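Local coordinates for protein epoxide hydrolase (Aspergillus niger, PDB 3G02) that probably hydrolyses epoxides to diols, has an alpha/beta hydrolase fold, and is here an enantioselective variant from directed evolution, at residues E229-A234 with P352-W357; S344-D349 with L379-E384; A211-F216 with R383-D388; E224-E229 with I358-N363; A113-W118 with S196-L201. The protein carries 9 engineered substitutions. All blocks are in the same frame, centred on the assembly; numbering follows the deposited sequence.

Contact 1: E229-A234 with P352-W357; sequences ESLSAA and PVPRSW
Ser230 OG is held from two directions. It accepts a hydrogen from a water and is also bonded to Ser227 O, three residues earlier in the same loop. The water lies 2.8 Å from Ser230 OG and 3.0 Å from Ser356 OG, so it bridges the two segments. Apart from this bridge the contact is apolar and depends on Leu231. With CG anti to the carbonyl carbon (chi1 -56°) and an extended chi2, the branch end of Leu231 reaches over to the other segment. Its CD2 lies 3.6 Å from Pro354 CG and 3.6 Å from Ser356 OG. The same methyl comes obliquely to the Trp357 ring, 4.0 Å from NE1, while Leu231 CD1 rests 4.2 Å from Trp357 CZ2. Within the second segment, Pro354 CD sits 3.5 Å above one face of the indole, offset toward its rim. Leucine and proline therefore pack around the same aromatic group. Trp357 NE1 gives its hydrogen to Pro226 O. The contact joins the loop leading into helix 233-248 to the start of the short helix 355-358. Ser232 is the N-cap of the longer helix, and Ile239 of that helix also packs on Leu231 and Trp357. CD2 approaches two polar atoms, but Trp357 NE1 has Pro226 O and Ser356 OG has the water. The methyl can thus pack against both without displacing either bond.

Contact 2: S344-D349 with L379-E384; sequences SFFPKD and LERPRE
Phe346 and Arg381 face each other: a type I turn runs from Phe346 to Asp349 after strand 340-345, and Arg381 lies between helix 377-380 and helix 382-396. The turn is closed by Asp349 N on Phe346 O at 3.3 Å. The benzyl group of Phe346 projects toward Arg381, and its CE1 does most of the touching. It lies 3.8 Å from Arg381 CB and 3.9 Å from Arg381 CG, so the ring meets the aliphatic root of the arginine. Glu384 CB stands at the ring edge, near its plane, 4.3 Å from CE1. The ring also stacks with His370. The arginine chain bends at chi2 and chi3 (-58° and -62°) and turns its guanidinium away from the phenyl ring and back toward its own helix. There NH2 forms a salt bridge with Glu384 OE2 at 2.8 Å. OE2 is met from above the carboxylate plane, 60° out of it. The turn probably also serves the active site. Asp349 OD1 is hydrogen-bonded to ND1 of His375, the predicted proton donor, consistent with the acid of an alpha/beta hydrolase charge relay. Methylene groups meet the ring obliquely and at its edge, while the opposite charges pair farther off. This division lets an arginine pack its carbon chain against a phenyl ring while its charge is paired with Glu384.

Contact 3: A211-F216 with R383-D388; sequences AVHLNF and RELKTD. Engineered in segment 211-216: Phe216 (natural residue Leu).
A chi1 of 176° extends His213 from its strand toward Leu385, and Leu385, itself extended (chi1 -169°) with a bend at chi2, brings CD1 up to the imidazole. The methyl stands at the ring edge, near its plane, 3.9 Å from His213 CE1. It also reaches Asn215, lying 4.1 Å from CB and 4.1 Å from ND2, and the two side chains cross at about a right angle. One turn along the helix, Asp388 CB comes obliquely to the imidazole, 4.1 Å from NE2. This is the C-terminal helix 382-396 packing on the central sheet of the alpha/beta hydrolase fold, at strand 209-214, which follows helix 194-205, the helix after the probable nucleophile elbow. The side chain of Asn215 is about 7 Å from that of Asp193, the predicted nucleophile. Several polar atoms of this buried layer have partners. Gln190 OE1 bonds both His213 ND1 and Asn215 ND2, tying the two side chains to the neighbouring strand. Ser344 OG bonds both His213 NE2 and Asp388 OD2, and His370 NE2 is a further partner of OD2. His213 NE2 and Asp388 OD2 are 5.0 Å apart, too far to pair directly, with the Ser344 hydroxyl linking them.

Contact 4: E224-E229 with I358-N363; sequences EGPSIE and IATTGN
This is a small surface contact at the rim of the alpha/beta hydrolase fold, between the loop that links strand 209-214 to helix 233-248 and the turn that leads into strand 362-369, outermost in the sheet of this chain. It rests on one methyl group. Thr360 CG2 approaches the peptide between Gly225 and Pro226, lying 4.0 Å from Gly225 O and 4.1 Å from Pro226 CD. That peptide bond is cis, and Gly225 has a positive phi of 84°. The cis bond sets Gly225 O and Pro226 CD on the same side, so one methyl can touch both. The contact is loose, made by van der Waals touching alone. CG2 lies beside the backbone N, anti to the carbonyl carbon, and faces the loop. OG1 lies between the backbone N and the carbonyl carbon (chi1 71°) and is hydrogen-bonded to Trp357 O and Gln332 NE2. The hydroxyl is thus held to its own side, and only the methyl is offered across. The next residue closes the turn that presents Thr360. Ile358 O accepts two bonds from Thr361, one from N at 3.0 Å and one from OG1 at 2.7 Å, the hydroxyl meeting a lone pair in the carbonyl plane.

Contact 5: A113-W118 with S196-L201; sequences ALLHGW and SFVGRL. With FMT (formic acid), chain D.
Leu115 and Val198 make the tight part of this contact, where a strand of the alpha/beta hydrolase sheet meets the helix that follows the probable nucleophile elbow. Strand 110-115 lies beside strand 187-191, and helix 194-205 starts just after Asp193, the predicted nucleophile. A chi1 of -52° sets Leu115 CG beside the backbone N and sends CD1 to the helix. This CD1 lies 3.8 Å from Val198 CG1 and 4.1 Å from Val198 CB, and the two side chains cross at about a right angle. The same methyl sits 4.1 Å from Gly199 N, since the glycine brings only backbone to this spot. The side-chain packing here is apolar and buried. After Leu115 the chain enters the HGxP motif of epoxide hydrolases. Trp118 N is hydrogen-bonded to Asp193 OD2, consistent with the oxyanion-hole position of that motif. The far side of the helix is looser. There the helix meets a small guest molecule, held mainly by polar bonds. Formic acid, probably from the crystallisation liquor, touches the helix lightly, its carbon 4.0 Å from Phe197 N. Asn218 N also binds it. Arg200 NH1 is taken by Thr361 O and Leu335 O, which steady the guanidinium, and the Arg200 chain bends at chi3 and turns the guanidinium edge to the formic acid. NE donates to formic acid O2 at 2.7 Å, fairly straight at 158°, while NH2 reaches the same oxygen only weakly, at 3.2 Å.

Overall arrangement
From the N terminus, contact 5 closes first, joining strand 110-115 to helix 194-205 before any other contact opens. Contact 3 opens next, on strand 209-214, and spans the longest loop, ending on helix 382-396. Contact 4 lies nested inside it, and contact 1 inside contact 4, sharing Glu229. These two fasten the loop 224-232 to the edge of the sheet around helix 355-358. Contact 2 opens at strand 340-345, within all three loops. It crosses contacts 1 and 4, then ends on the same stretch as contact 3, sharing Arg383 and Glu384. Contacts 2 and 3 thus tie the ends of two neighbouring strands to the start of helix 382-396.

Contact 1: E229-A234 with P352-W357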
# COMPACT_ATOMS: atom_id res chain seq x y z
N GLU A 229 9.53 27.73 15.12
CA GLU A 229 9.91 28.38 16.38
C GLU A 229 8.90 29.43 16.84
O GLU A 229 8.77 29.67 18.04
CB GLU A 229 11.29 29.03 16.26
CG GLU A 229 12.45 28.05 16.26
CD GLU A 229 12.67 27.38 14.91
OE1 GLU A 229 12.22 27.93 13.88
OE2 GLU A 229 13.31 26.30 14.89
N SER A 230 8.21 30.04 15.89
CA SER A 230 7.22 31.07 16.19
C SER A 230 5.88 30.51 16.66
O SER A 230 5.01 31.25 17.13
CB SER A 230 7.01 31.98 14.98
OG SER A 230 6.19 31.34 14.00
N LEU A 231 5.71 29.19 16.52
CA LEU A 231 4.44 28.55 16.84
C LEU A 231 4.29 28.28 18.33
O LEU A 231 5.28 28.04 19.02
CB LEU A 231 4.29 27.24 16.05
CG LEU A 231 4.40 27.33 14.53
CD1 LEU A 231 4.23 25.95 13.92
CD2 LEU A 231 3.39 28.31 13.94
N SER A 232 3.05 28.30 18.81
CA SER A 232 2.74 27.97 20.20
C SER A 232 3.05 26.49 20.48
O SER A 232 3.18 25.69 19.56
CB SER A 232 1.28 28.27 20.51
OG SER A 232 0.41 27.36 19.86
N ALA A 233 3.17 26.15 21.76
CA ALA A 233 3.42 24.77 22.17
C ALA A 233 2.38 23.81 21.58
O ALA A 233 2.73 22.74 21.08
CB ALA A 233 3.46 24.65 23.69
N ALA A 234 1.11 24.22 21.64
CA ALA A 234 0.00 23.45 21.06
C ALA A 234 0.14 23.33 19.55
O ALA A 234 -0.10 22.26 18.99
CB ALA A 234 -1.33 24.09 21.42
N PRO A 352 -2.55 18.91 11.02
CA PRO A 352 -3.11 20.09 11.67
C PRO A 352 -2.17 21.29 11.69
O PRO A 352 -1.62 21.66 12.74
CB PRO A 352 -3.46 19.60 13.08
CG PRO A 352 -2.58 18.42 13.32
CD PRO A 352 -2.10 17.90 12.00
N VAL A 353 -2.00 21.90 10.52
CA VAL A 353 -1.19 23.11 10.35
C VAL A 353 -1.89 24.29 11.03
O VAL A 353 -3.12 24.34 11.07
CB VAL A 353 -0.90 23.42 8.85
CG1 VAL A 353 0.05 22.38 8.27
CG2 VAL A 353 -2.18 23.48 8.02
N PRO A 354 -1.11 25.23 11.59
CA PRO A 354 -1.67 26.33 12.38
C PRO A 354 -2.25 27.46 11.54
O PRO A 354 -1.98 27.56 10.34
CB PRO A 354 -0.46 26.83 13.17
CG PRO A 354 0.68 26.60 12.25
CD PRO A 354 0.36 25.32 11.51
N ARG A 355 -3.03 28.33 12.19
CA ARG A 355 -3.62 29.50 11.56
C ARG A 355 -2.62 30.35 10.77
O ARG A 355 -2.89 30.74 9.64
CB ARG A 355 -4.34 30.37 12.61
CG ARG A 355 -5.00 31.61 12.04
CD ARG A 355 -5.76 32.40 13.09
NE ARG A 355 -6.41 33.57 12.49
CZ ARG A 355 -7.43 34.23 13.03
NH1 ARG A 355 -7.94 33.85 14.19
NH2 ARG A 355 -7.94 35.28 12.39
N SER A 356 -1.46 30.63 11.38
CA SER A 356 -0.45 31.50 10.75
C SER A 356 0.14 30.91 9.47
O SER A 356 0.68 31.65 8.63
CB SER A 356 0.66 31.83 11.75
OG SER A 356 1.37 30.67 12.14
N TRP A 357 0.05 29.59 9.31
CA TRP A 357 0.48 28.94 8.08
C TRP A 357 -0.63 28.99 7.05
O TRP A 357 -0.40 29.34 5.90
CB TRP A 357 0.88 27.49 8.36
CG TRP A 357 2.24 27.31 8.98
CD1 TRP A 357 2.98 28.25 9.63
CD2 TRP A 357 3.00 26.10 9.02
NE1 TRP A 357 4.17 27.70 10.07
CE2 TRP A 357 4.20 26.38 9.70
CE3 TRP A 357 2.78 24.80 8.53
CZ2 TRP A 357 5.19 25.41 9.91
CZ3 TRP A 357 3.76 23.84 8.74
CH2 TRP A 357 4.95 24.15 9.43
O HOH W 1 3.40 31.84 13.97

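Contact 2: S344-D349 with L379-E384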
# COMPACT_ATOMS: atom_id res chain seq x y z
N SER A 344 -11.97 25.96 9.39
CA SER A 344 -12.34 25.31 10.64
C SER A 344 -11.29 24.27 11.01
O SER A 344 -11.05 23.31 10.27
CB SER A 344 -13.71 24.65 10.54
OG SER A 344 -14.74 25.61 10.43
N PHE A 345 -10.66 24.49 12.16
CA PHE A 345 -9.54 23.68 12.64
C PHE A 345 -10.03 22.66 13.65
O PHE A 345 -10.62 23.01 14.67
CB PHE A 345 -8.48 24.59 13.28
CG PHE A 345 -7.28 23.87 13.82
CD1 PHE A 345 -6.10 23.80 13.09
CD2 PHE A 345 -7.32 23.27 15.08
CE1 PHE A 345 -4.98 23.14 13.60
CE2 PHE A 345 -6.21 22.61 15.60
CZ PHE A 345 -5.03 22.54 14.85
N PHE A 346 -9.78 21.39 13.35
CA PHE A 346 -10.04 20.29 14.28
C PHE A 346 -8.71 19.63 14.65
O PHE A 346 -7.91 19.32 13.76
CB PHE A 346 -11.04 19.30 13.68
CG PHE A 346 -12.39 19.91 13.43
CD1 PHE A 346 -13.34 19.95 14.44
CD2 PHE A 346 -12.70 20.46 12.19
CE1 PHE A 346 -14.59 20.51 14.22
CE2 PHE A 346 -13.95 21.03 11.96
CZ PHE A 346 -14.90 21.05 12.98
N PRO A 347 -8.45 19.44 15.96
CA PRO A 347 -7.10 19.14 16.43
C PRO A 347 -6.58 17.75 16.07
O PRO A 347 -5.37 17.56 15.96
CB PRO A 347 -7.21 19.29 17.95
CG PRO A 347 -8.63 18.98 18.25
CD PRO A 347 -9.42 19.49 17.07
N LYS A 348 -7.49 16.79 15.90
CA LYS A 348 -7.10 15.42 15.59
C LYS A 348 -7.23 15.10 14.11
O LYS A 348 -7.28 13.94 13.70
CB LYS A 348 -7.87 14.41 16.46
CG LYS A 348 -7.45 14.48 17.92
CD LYS A 348 -8.03 13.35 18.74
CE LYS A 348 -7.65 13.52 20.20
NZ LYS A 348 -8.19 12.43 21.06
N ASP A 349 -7.28 16.15 13.30
CA ASP A 349 -7.19 15.99 11.86
C ASP A 349 -5.78 15.51 11.49
O ASP A 349 -4.89 15.47 12.33
CB ASP A 349 -7.52 17.31 11.15
CG ASP A 349 -8.18 17.10 9.80
OD1 ASP A 349 -7.96 16.04 9.16
OD2 ASP A 349 -8.91 18.00 9.35
N LEU A 379 -18.90 14.10 9.84
CA LEU A 379 -19.43 12.95 10.58
C LEU A 379 -19.27 13.09 12.08
O LEU A 379 -20.15 12.70 12.85
CB LEU A 379 -18.73 11.65 10.14
CG LEU A 379 -19.06 11.01 8.80
CD1 LEU A 379 -18.28 9.71 8.67
CD2 LEU A 379 -20.56 10.74 8.67
N GLU A 380 -18.12 13.61 12.51
CA GLU A 380 -17.74 13.62 13.92
C GLU A 380 -18.32 14.81 14.65
O GLU A 380 -18.80 14.68 15.78
CB GLU A 380 -16.22 13.66 14.05
CG GLU A 380 -15.50 12.41 13.59
CD GLU A 380 -14.01 12.52 13.80
OE1 GLU A 380 -13.59 12.68 14.96
OE2 GLU A 380 -13.27 12.46 12.81
N ARG A 381 -18.26 15.98 14.01
CA ARG A 381 -18.67 17.24 14.63
C ARG A 381 -19.60 18.03 13.70
O ARG A 381 -19.32 19.19 13.38
CB ARG A 381 -17.44 18.10 14.98
CG ARG A 381 -16.33 17.40 15.77
CD ARG A 381 -16.81 16.83 17.10
NE ARG A 381 -17.30 17.85 18.01
CZ ARG A 381 -17.75 17.62 19.25
NH1 ARG A 381 -17.76 16.39 19.74
NH2 ARG A 381 -18.18 18.62 19.99
N PRO A 382 -20.72 17.41 13.28
CA PRO A 382 -21.59 18.08 12.31
C PRO A 382 -22.14 19.42 12.80
O PRO A 382 -22.22 20.37 12.02
CB PRO A 382 -22.73 17.08 12.10
CG PRO A 382 -22.71 16.21 13.32
CD PRO A 382 -21.26 16.09 13.67
N ARG A 383 -22.50 19.52 14.07
CA ARG A 383 -23.02 20.78 14.60
C ARG A 383 -22.00 21.90 14.51
O ARG A 383 -22.32 23.01 14.08
CB ARG A 383 -23.50 20.61 16.04
CG ARG A 383 -24.84 19.92 16.14
CD ARG A 383 -25.26 19.68 17.59
NE ARG A 383 -26.67 19.27 17.66
CZ ARG A 383 -27.11 18.04 17.42
NH1 ARG A 383 -26.26 17.07 17.09
NH2 ARG A 383 -28.40 17.77 17.52
N GLU A 384 -20.76 21.59 14.88
CA GLU A 384 -19.68 22.57 14.85
C GLU A 384 -19.36 23.02 13.43
O GLU A 384 -19.23 24.22 13.17
CB GLU A 384 -18.42 21.99 15.52
CG GLU A 384 -18.48 21.92 17.04
CD GLU A 384 -19.29 20.73 17.57
OE1 GLU A 384 -19.66 19.82 16.79
OE2 GLU A 384 -19.55 20.71 18.79

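Contact 3: A211-F216 with R383-D388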
# COMPACT_ATOMS: atom_id res chain seq x y z
N ALA A 211 -16.45 32.40 -2.64
CA ALA A 211 -15.82 32.22 -1.33
C ALA A 211 -15.57 30.74 -1.07
O ALA A 211 -16.26 29.88 -1.62
CB ALA A 211 -16.69 32.82 -0.22
N VAL A 212 -14.57 30.47 -0.23
CA VAL A 212 -14.19 29.09 0.09
C VAL A 212 -14.02 28.91 1.60
O VAL A 212 -13.27 29.65 2.24
CB VAL A 212 -12.88 28.67 -0.63
CG1 VAL A 212 -12.53 27.22 -0.33
CG2 VAL A 212 -13.00 28.85 -2.13
N HIS A 213 -14.71 27.91 2.16
CA HIS A 213 -14.49 27.49 3.53
C HIS A 213 -13.91 26.07 3.53
O HIS A 213 -14.47 25.18 2.88
CB HIS A 213 -15.78 27.52 4.35
CG HIS A 213 -15.62 27.00 5.74
ND1 HIS A 213 -15.67 25.65 6.04
CD2 HIS A 213 -15.40 27.63 6.92
CE1 HIS A 213 -15.49 25.48 7.33
NE2 HIS A 213 -15.32 26.66 7.89
N LEU A 214 -12.81 25.89 4.25
CA LEU A 214 -12.15 24.58 4.35
C LEU A 214 -12.02 24.11 5.79
O LEU A 214 -11.91 24.92 6.71
CB LEU A 214 -10.75 24.65 3.73
CG LEU A 214 -10.57 25.16 2.30
CD1 LEU A 214 -9.09 25.12 1.92
CD2 LEU A 214 -11.41 24.37 1.31
N ASN A 215 -12.04 22.79 5.98
CA ASN A 215 -11.67 22.22 7.28
C ASN A 215 -10.42 21.32 7.18
O ASN A 215 -10.16 20.50 8.06
CB ASN A 215 -12.84 21.48 7.94
CG ASN A 215 -13.32 20.29 7.12
OD1 ASN A 215 -12.95 19.15 7.38
ND2 ASN A 215 -14.16 20.57 6.14
N PHE A 216 -9.66 21.51 6.10
CA PHE A 216 -8.47 20.73 5.84
C PHE A 216 -7.57 21.51 4.90
O PHE A 216 -8.04 22.08 3.92
CB PHE A 216 -8.87 19.40 5.18
CG PHE A 216 -7.74 18.43 5.00
CD1 PHE A 216 -7.44 17.49 5.99
CD2 PHE A 216 -6.98 18.43 3.83
CE1 PHE A 216 -6.39 16.58 5.81
CE2 PHE A 216 -5.93 17.53 3.65
CZ PHE A 216 -5.65 16.60 4.64
N ARG A 383 -22.50 19.52 14.07
CA ARG A 383 -23.02 20.78 14.60
C ARG A 383 -22.00 21.90 14.51
O ARG A 383 -22.32 23.01 14.08
CB ARG A 383 -23.50 20.61 16.04
CG ARG A 383 -24.84 19.92 16.14
CD ARG A 383 -25.26 19.68 17.59
NE ARG A 383 -26.67 19.27 17.66
CZ ARG A 383 -27.11 18.04 17.42
NH1 ARG A 383 -26.26 17.07 17.09
NH2 ARG A 383 -28.40 17.77 17.52
N GLU A 384 -20.76 21.59 14.88
CA GLU A 384 -19.68 22.57 14.85
C GLU A 384 -19.36 23.02 13.43
O GLU A 384 -19.23 24.22 13.17
CB GLU A 384 -18.42 21.99 15.52
CG GLU A 384 -18.48 21.92 17.04
CD GLU A 384 -19.29 20.73 17.57
OE1 GLU A 384 -19.66 19.82 16.79
OE2 GLU A 384 -19.55 20.71 18.79
N LEU A 385 -19.26 22.07 12.51
CA LEU A 385 -18.95 22.40 11.12
C LEU A 385 -20.08 23.22 10.48
O LEU A 385 -19.83 24.21 9.80
CB LEU A 385 -18.63 21.14 10.31
CG LEU A 385 -18.05 21.39 8.91
CD1 LEU A 385 -16.72 22.15 8.97
CD2 LEU A 385 -17.89 20.08 8.14
N LYS A 386 -21.32 22.80 10.73
CA LYS A 386 -22.50 23.53 10.25
C LYS A 386 -22.53 24.96 10.78
O LYS A 386 -22.77 25.90 10.03
CB LYS A 386 -23.79 22.80 10.64
CG LYS A 386 -25.06 23.57 10.34
CD LYS A 386 -26.28 22.73 10.60
CE LYS A 386 -27.54 23.58 10.65
NZ LYS A 386 -27.52 24.49 11.83
N THR A 387 -22.29 25.11 12.08
CA THR A 387 -22.30 26.42 12.72
C THR A 387 -21.22 27.33 12.15
O THR A 387 -21.47 28.50 11.87
CB THR A 387 -22.17 26.29 14.26
OG1 THR A 387 -23.33 25.62 14.77
CG2 THR A 387 -22.03 27.65 14.94
N ASP A 388 -20.02 26.78 11.95
CA ASP A 388 -18.92 27.53 11.35
C ASP A 388 -19.24 27.96 9.93
O ASP A 388 -19.03 29.12 9.57
CB ASP A 388 -17.63 26.70 11.33
CG ASP A 388 -17.02 26.53 12.71
OD1 ASP A 388 -17.61 27.01 13.71
OD2 ASP A 388 -15.94 25.90 12.79

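Contact 4: E224-E229 with I358-N363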
# COMPACT_ATOMS: atom_id res chain seq x y z
N GLU A 224 8.84 31.20 3.37
CA GLU A 224 9.16 32.53 3.90
C GLU A 224 8.58 32.78 5.30
O GLU A 224 8.37 33.93 5.70
CB GLU A 224 8.70 33.62 2.91
CG GLU A 224 9.43 33.59 1.58
CD GLU A 224 8.93 34.64 0.60
OE1 GLU A 224 7.72 34.64 0.28
OE2 GLU A 224 9.75 35.46 0.14
N GLY A 225 8.34 31.70 6.04
CA GLY A 225 7.79 31.78 7.39
C GLY A 225 6.27 31.91 7.42
O GLY A 225 5.64 31.92 6.36
N PRO A 226 5.68 31.99 8.62
CA PRO A 226 6.33 31.95 9.94
C PRO A 226 6.97 30.60 10.28
O PRO A 226 6.48 29.55 9.86
CB PRO A 226 5.19 32.27 10.91
CG PRO A 226 3.96 31.90 10.19
CD PRO A 226 4.22 32.18 8.75
N SER A 227 8.06 30.66 11.04
CA SER A 227 8.84 29.47 11.39
C SER A 227 8.14 28.60 12.42
O SER A 227 7.20 29.04 13.10
CB SER A 227 10.20 29.90 11.94
OG SER A 227 10.04 30.61 13.15
N ILE A 228 8.60 27.35 12.54
CA ILE A 228 8.17 26.42 13.59
C ILE A 228 8.41 27.03 14.97
O ILE A 228 7.59 26.86 15.88
CB ILE A 228 8.93 25.06 13.50
CG1 ILE A 228 8.78 24.44 12.10
CG2 ILE A 228 8.48 24.09 14.60
CD1 ILE A 228 7.50 23.68 11.88
N GLU A 229 9.53 27.73 15.12
CA GLU A 229 9.91 28.38 16.38
C GLU A 229 8.90 29.43 16.84
O GLU A 229 8.77 29.67 18.04
CB GLU A 229 11.29 29.03 16.26
CG GLU A 229 12.45 28.05 16.26
CD GLU A 229 12.67 27.38 14.91
OE1 GLU A 229 12.22 27.93 13.88
OE2 GLU A 229 13.31 26.30 14.89
N ILE A 358 -1.85 28.65 7.47
CA ILE A 358 -3.02 28.68 6.60
C ILE A 358 -3.25 30.09 6.04
O ILE A 358 -3.63 30.26 4.88
CB ILE A 358 -4.28 28.16 7.34
CG1 ILE A 358 -4.07 26.70 7.75
CG2 ILE A 358 -5.54 28.31 6.49
CD1 ILE A 358 -4.96 26.22 8.87
N ALA A 359 -2.99 31.10 6.86
CA ALA A 359 -3.14 32.51 6.48
C ALA A 359 -2.26 32.92 5.29
O ALA A 359 -2.59 33.87 4.57
CB ALA A 359 -2.88 33.41 7.67
N THR A 360 -1.15 32.21 5.08
CA THR A 360 -0.24 32.51 3.97
C THR A 360 -0.78 32.02 2.63
O THR A 360 -0.23 32.33 1.57
CB THR A 360 1.17 31.90 4.17
OG1 THR A 360 1.10 30.47 4.03
CG2 THR A 360 1.75 32.26 5.53
N THR A 361 -1.86 31.24 2.68
CA THR A 361 -2.39 30.55 1.50
C THR A 361 -3.69 31.15 0.95
O THR A 361 -4.23 30.67 -0.05
CB THR A 361 -2.59 29.04 1.77
OG1 THR A 361 -3.77 28.86 2.56
CG2 THR A 361 -1.40 28.45 2.49
N GLY A 362 -4.19 32.18 1.62
CA GLY A 362 -5.41 32.84 1.18
C GLY A 362 -5.80 34.05 2.00
O GLY A 362 -5.19 34.34 3.02
N ASN A 363 -6.84 34.74 1.53
CA ASN A 363 -7.44 35.87 2.22
C ASN A 363 -8.27 35.34 3.39
O ASN A 363 -9.51 35.34 3.35
CB ASN A 363 -8.27 36.69 1.23
CG ASN A 363 -8.99 37.87 1.88
OD1 ASN A 363 -8.53 38.44 2.87
ND2 ASN A 363 -10.13 38.23 1.31

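Contact 5: A113-W118 with S196-L201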
# COMPACT_ATOMS: atom_id res chain seq x y z
N ALA A 113 -21.84 24.35 -2.34
CA ALA A 113 -21.51 22.95 -2.61
C ALA A 113 -20.52 22.49 -1.55
O ALA A 113 -19.55 23.18 -1.25
CB ALA A 113 -20.91 22.78 -4.00
N LEU A 114 -20.79 21.31 -0.99
CA LEU A 114 -19.96 20.75 0.07
C LEU A 114 -19.27 19.51 -0.49
O LEU A 114 -19.93 18.61 -1.00
CB LEU A 114 -20.81 20.41 1.31
CG LEU A 114 -21.57 21.60 1.92
CD1 LEU A 114 -23.00 21.66 1.40
CD2 LEU A 114 -21.57 21.54 3.44
N LEU A 115 -17.95 19.49 -0.38
CA LEU A 115 -17.12 18.53 -1.10
C LEU A 115 -16.39 17.54 -0.21
O LEU A 115 -15.59 17.92 0.64
CB LEU A 115 -16.10 19.26 -1.98
CG LEU A 115 -16.60 20.34 -2.94
CD1 LEU A 115 -15.44 20.85 -3.77
CD2 LEU A 115 -17.71 19.82 -3.84
N HIS A 116 -16.69 16.26 -0.43
CA HIS A 116 -16.06 15.16 0.29
C HIS A 116 -14.67 14.84 -0.28
O HIS A 116 -14.22 15.42 -1.27
CB HIS A 116 -16.98 13.93 0.24
CG HIS A 116 -16.94 13.18 -1.06
ND1 HIS A 116 -17.92 13.30 -2.02
CD2 HIS A 116 -16.04 12.30 -1.54
CE1 HIS A 116 -17.61 12.53 -3.05
NE2 HIS A 116 -16.47 11.91 -2.78
N GLY A 117 -14.00 13.89 0.36
CA GLY A 117 -12.74 13.34 -0.14
C GLY A 117 -12.74 11.83 -0.02
O GLY A 117 -13.79 11.18 -0.10
N TRP A 118 -11.55 11.27 0.18
CA TRP A 118 -11.37 9.82 0.29
C TRP A 118 -10.98 9.49 1.73
O TRP A 118 -10.13 10.17 2.29
CB TRP A 118 -10.26 9.36 -0.67
CG TRP A 118 -10.12 7.86 -0.72
CD1 TRP A 118 -10.64 7.02 -1.67
CD2 TRP A 118 -9.44 7.02 0.23
NE1 TRP A 118 -10.33 5.71 -1.37
CE2 TRP A 118 -9.59 5.69 -0.21
CE3 TRP A 118 -8.71 7.27 1.40
CZ2 TRP A 118 -9.05 4.61 0.49
CZ3 TRP A 118 -8.17 6.20 2.10
CH2 TRP A 118 -8.34 4.88 1.64
N SER A 196 -11.01 19.78 -0.37
CA SER A 196 -10.37 21.06 -0.04
C SER A 196 -9.55 21.56 -1.22
O SER A 196 -9.64 22.74 -1.59
CB SER A 196 -9.48 20.96 1.19
OG SER A 196 -10.24 20.98 2.38
N PHE A 197 -8.76 20.67 -1.81
CA PHE A 197 -7.91 21.06 -2.93
C PHE A 197 -8.75 21.42 -4.15
O PHE A 197 -8.46 22.39 -4.83
CB PHE A 197 -6.83 20.03 -3.27
CG PHE A 197 -5.70 20.61 -4.09
CD1 PHE A 197 -4.59 21.18 -3.47
CD2 PHE A 197 -5.79 20.66 -5.48
CE1 PHE A 197 -3.56 21.74 -4.22
CE2 PHE A 197 -4.76 21.22 -6.24
CZ PHE A 197 -3.65 21.76 -5.61
N VAL A 198 -9.81 20.64 -4.40
CA VAL A 198 -10.79 21.00 -5.43
C VAL A 198 -11.37 22.38 -5.12
O VAL A 198 -11.44 23.24 -6.00
CB VAL A 198 -11.90 19.93 -5.56
CG1 VAL A 198 -12.95 20.35 -6.59
CG2 VAL A 198 -11.30 18.59 -5.94
N GLY A 199 -11.75 22.60 -3.86
CA GLY A 199 -12.24 23.91 -3.41
C GLY A 199 -11.24 25.05 -3.61
O GLY A 199 -11.63 26.16 -4.00
N ARG A 200 -9.97 24.78 -3.34
CA ARG A 200 -8.91 25.77 -3.56
C ARG A 200 -8.85 26.17 -5.03
O ARG A 200 -8.80 27.36 -5.35
CB ARG A 200 -7.55 25.23 -3.09
CG ARG A 200 -6.39 26.20 -3.31
CD ARG A 200 -5.12 25.76 -2.60
NE ARG A 200 -5.24 25.83 -1.14
CZ ARG A 200 -5.00 26.92 -0.41
NH1 ARG A 200 -4.61 28.05 -0.98
NH2 ARG A 200 -5.15 26.87 0.91
N LEU A 201 -8.87 25.18 -5.92
CA LEU A 201 -8.82 25.44 -7.36
C LEU A 201 -10.03 26.24 -7.84
O LEU A 201 -9.90 27.14 -8.69
CB LEU A 201 -8.70 24.14 -8.16
CG LEU A 201 -7.41 23.33 -7.98
CD1 LEU A 201 -7.51 22.03 -8.75
CD2 LEU A 201 -6.18 24.11 -8.43
C FMT D . -6.01 22.58 0.32
O1 FMT D . -5.67 21.53 0.87
O2 FMT D . -5.49 23.67 0.54